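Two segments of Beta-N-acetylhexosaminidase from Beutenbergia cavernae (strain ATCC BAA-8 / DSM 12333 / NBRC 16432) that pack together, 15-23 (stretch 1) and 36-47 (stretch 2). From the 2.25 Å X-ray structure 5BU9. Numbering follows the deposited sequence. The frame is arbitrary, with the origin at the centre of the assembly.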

# COMPACT_ATOMS: atom_id res chain seq x y z
N PHE A 15 1.58 -2.75 11.12
CA PHE A 15 1.49 -3.90 10.22
C PHE A 15 0.13 -4.04 9.54
O PHE A 15 -0.91 -3.69 10.10
CB PHE A 15 1.80 -5.19 10.98
CG PHE A 15 3.26 -5.37 11.27
CD1 PHE A 15 3.85 -4.75 12.37
CD2 PHE A 15 4.05 -6.17 10.47
CE1 PHE A 15 5.19 -4.92 12.66
CE2 PHE A 15 5.40 -6.36 10.74
CZ PHE A 15 5.98 -5.74 11.84
N MSE A 16 0.17 -4.54 8.31
CA MSE A 16 -1.04 -4.86 7.57
C MSE A 16 -0.95 -6.33 7.14
O MSE A 16 -0.12 -6.69 6.31
CB MSE A 16 -1.23 -3.92 6.37
CG MSE A 16 -2.60 -4.11 5.66
SE MSE A 16 -2.87 -2.86 4.19
CE MSE A 16 -3.66 -1.40 5.19
N VAL A 17 -1.79 -7.20 7.71
CA VAL A 17 -1.63 -8.64 7.43
C VAL A 17 -2.73 -9.12 6.50
O VAL A 17 -3.90 -8.74 6.63
CB VAL A 17 -1.58 -9.48 8.72
CG1 VAL A 17 -2.85 -9.30 9.52
CG2 VAL A 17 -1.41 -10.93 8.36
N GLY A 18 -2.32 -9.92 5.52
CA GLY A 18 -3.21 -10.41 4.49
C GLY A 18 -4.14 -11.49 5.00
O GLY A 18 -3.85 -12.14 6.00
N THR A 19 -5.29 -11.62 4.34
CA THR A 19 -6.14 -12.80 4.42
C THR A 19 -6.69 -12.97 3.01
O THR A 19 -6.76 -12.01 2.24
CB THR A 19 -7.31 -12.66 5.44
OG1 THR A 19 -8.09 -13.85 5.42
CG2 THR A 19 -8.23 -11.52 5.08
N ASP A 20 -7.06 -14.19 2.66
CA ASP A 20 -7.67 -14.42 1.37
C ASP A 20 -9.00 -13.66 1.35
O ASP A 20 -9.69 -13.61 2.36
CB ASP A 20 -7.89 -15.92 1.14
CG ASP A 20 -8.52 -16.18 -0.22
OD1 ASP A 20 -7.79 -16.00 -1.24
OD2 ASP A 20 -9.73 -16.52 -0.27
N ALA A 21 -9.35 -13.08 0.21
CA ALA A 21 -10.54 -12.24 0.12
C ALA A 21 -11.83 -13.01 0.41
O ALA A 21 -12.83 -12.39 0.75
CB ALA A 21 -10.62 -11.58 -1.23
N ALA A 22 -11.82 -14.33 0.33
CA ALA A 22 -13.06 -15.05 0.48
C ALA A 22 -13.20 -15.66 1.86
O ALA A 22 -14.22 -16.27 2.18
CB ALA A 22 -13.17 -16.12 -0.59
N THR A 23 -12.18 -15.50 2.70
CA THR A 23 -12.23 -16.12 4.03
C THR A 23 -11.47 -15.32 5.04
O THR A 23 -10.34 -14.92 4.78
CB THR A 23 -11.61 -17.54 4.06
OG1 THR A 23 -12.19 -18.34 3.04
CG2 THR A 23 -11.86 -18.19 5.43
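Stretch 2 (36-47) HVGNVFLAGRSN

Neighbouring parallel strands illustrate a general rule: backbone pairing and side-chain relief have to agree in one register. In this hexosaminidase, stretch 2 leaves a helix at His36, whose phi is positive, passes through Val37 and Gly38, and runs extended to Ala43 alongside strand 15-20. The two strands point the same way, their axes inclined by 33° with a crossing angle of -33° and a closest approach of 4.3 Å.

The backbone ladder alternates sides as parallel pairing demands. Val17 N donates to Asn39 O (3.0 Å) and Val17 O accepts from Phe41 N (3.1 Å); Thr19 N then reaches Phe41 O (2.9 Å), and Thr19 O receives Ala43 N (2.8 Å). Ala21 N closes the series on Ala43 O at 2.8 Å. At the other end a side chain takes part, Asn39 ND2 donating to Phe15 O (3.0 Å).

The relief stands out above and below this ladder. On the face carrying Met16, Asn39 and Phe41, the selenomethionine, t at chi1 and chi2 before it bends at chi3 (m), lays its CG 3.9 Å from Phe41 CB. Gly18 offers no side chain here, and its CA lies at the edge of the Phe41 ring, near the ring plane. The other face carries Val17, Thr19, Val40 and Leu42. Val37, preceding the strand, turns its side chain toward stretch 1, so that its CG1 meets Val17 CG1 at 3.5 Å and lies 4.1 Å from Phe15 CB.

Past the strand, the turn from Asp20 to Thr23 presents Ala21 as a small knob. Its CB sits between Leu42 CB, at 4.0 Å, and Ser46 CB, at 3.6 Å. A water completes this corner, donating to Ala21 O (2.7 Å) and hydrogen-bonding Ser46 OG (2.5 Å).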

# COMPACT_ATOMS: atom_id res chain seq x y z
N HIS A 36 -1.67 -8.25 17.98
CA HIS A 36 -2.18 -6.86 17.99
C HIS A 36 -2.05 -6.17 16.63
O HIS A 36 -2.06 -4.92 16.55
CB HIS A 36 -1.48 -6.03 19.09
CG HIS A 36 -1.36 -6.75 20.40
ND1 HIS A 36 -2.40 -6.84 21.30
CD2 HIS A 36 -0.33 -7.45 20.95
CE1 HIS A 36 -2.03 -7.57 22.34
NE2 HIS A 36 -0.77 -7.94 22.16
N VAL A 37 -1.95 -6.94 15.55
CA VAL A 37 -1.94 -6.34 14.21
C VAL A 37 -3.21 -5.51 13.98
O VAL A 37 -4.34 -5.93 14.30
CB VAL A 37 -1.77 -7.40 13.14
CG1 VAL A 37 -1.93 -6.80 11.74
CG2 VAL A 37 -0.39 -8.03 13.29
N GLY A 38 -3.03 -4.31 13.45
CA GLY A 38 -4.09 -3.31 13.46
C GLY A 38 -4.72 -3.02 12.12
O GLY A 38 -5.65 -2.21 12.03
N ASN A 39 -4.25 -3.70 11.07
CA ASN A 39 -4.75 -3.47 9.73
C ASN A 39 -4.76 -4.77 8.96
O ASN A 39 -3.93 -5.63 9.21
CB ASN A 39 -3.89 -2.44 9.00
CG ASN A 39 -3.59 -1.22 9.83
OD1 ASN A 39 -4.46 -0.38 10.05
ND2 ASN A 39 -2.35 -1.11 10.31
N VAL A 40 -5.70 -4.91 8.02
CA VAL A 40 -5.79 -6.10 7.20
C VAL A 40 -5.90 -5.77 5.72
O VAL A 40 -6.22 -4.66 5.32
CB VAL A 40 -6.96 -6.99 7.65
CG1 VAL A 40 -6.73 -7.48 9.06
CG2 VAL A 40 -8.24 -6.23 7.58
N PHE A 41 -5.63 -6.79 4.92
CA PHE A 41 -5.61 -6.66 3.49
C PHE A 41 -6.29 -7.89 2.91
O PHE A 41 -5.92 -9.01 3.24
CB PHE A 41 -4.18 -6.53 2.97
CG PHE A 41 -4.07 -6.64 1.50
CD1 PHE A 41 -4.28 -5.53 0.69
CD2 PHE A 41 -3.78 -7.86 0.89
CE1 PHE A 41 -4.20 -5.65 -0.71
CE2 PHE A 41 -3.68 -7.98 -0.49
CZ PHE A 41 -3.90 -6.86 -1.29
N LEU A 42 -7.27 -7.71 2.03
CA LEU A 42 -7.91 -8.87 1.37
C LEU A 42 -7.21 -9.22 0.07
O LEU A 42 -7.17 -8.39 -0.85
CB LEU A 42 -9.40 -8.57 1.13
CG LEU A 42 -10.32 -8.87 2.31
CD1 LEU A 42 -10.09 -7.96 3.46
CD2 LEU A 42 -11.78 -8.81 1.87
N ALA A 43 -6.67 -10.44 -0.02
CA ALA A 43 -5.76 -10.83 -1.10
C ALA A 43 -6.41 -11.78 -2.09
O ALA A 43 -7.44 -12.38 -1.78
CB ALA A 43 -4.51 -11.49 -0.54
N GLY A 44 -5.79 -11.93 -3.25
CA GLY A 44 -6.22 -12.88 -4.26
C GLY A 44 -7.18 -12.35 -5.31
O GLY A 44 -7.04 -11.21 -5.75
N ARG A 45 -8.13 -13.18 -5.74
CA ARG A 45 -9.20 -12.77 -6.66
C ARG A 45 -10.44 -13.46 -6.11
O ARG A 45 -10.50 -14.68 -6.00
CB ARG A 45 -8.94 -13.14 -8.15
CG ARG A 45 -7.62 -12.53 -8.80
CD ARG A 45 -7.58 -10.97 -8.88
NE ARG A 45 -6.38 -10.44 -9.55
CZ ARG A 45 -5.28 -9.96 -8.94
NH1 ARG A 45 -4.24 -9.53 -9.67
NH2 ARG A 45 -5.17 -9.90 -7.61
N SER A 46 -11.38 -12.65 -5.67
CA SER A 46 -12.63 -13.15 -5.15
C SER A 46 -13.77 -12.77 -6.07
O SER A 46 -13.84 -11.65 -6.57
CB SER A 46 -12.91 -12.60 -3.76
OG SER A 46 -14.17 -13.05 -3.34
N ASN A 47 -14.66 -13.72 -6.28
CA ASN A 47 -15.85 -13.53 -7.10
C ASN A 47 -17.09 -13.63 -6.22
O ASN A 47 -18.20 -13.76 -6.73
CB ASN A 47 -15.91 -14.58 -8.20
CG ASN A 47 -16.64 -14.10 -9.43
OD1 ASN A 47 -16.37 -13.01 -9.94
ND2 ASN A 47 -17.55 -14.94 -9.95
O HOH W 1 -14.78 -12.14 -1.06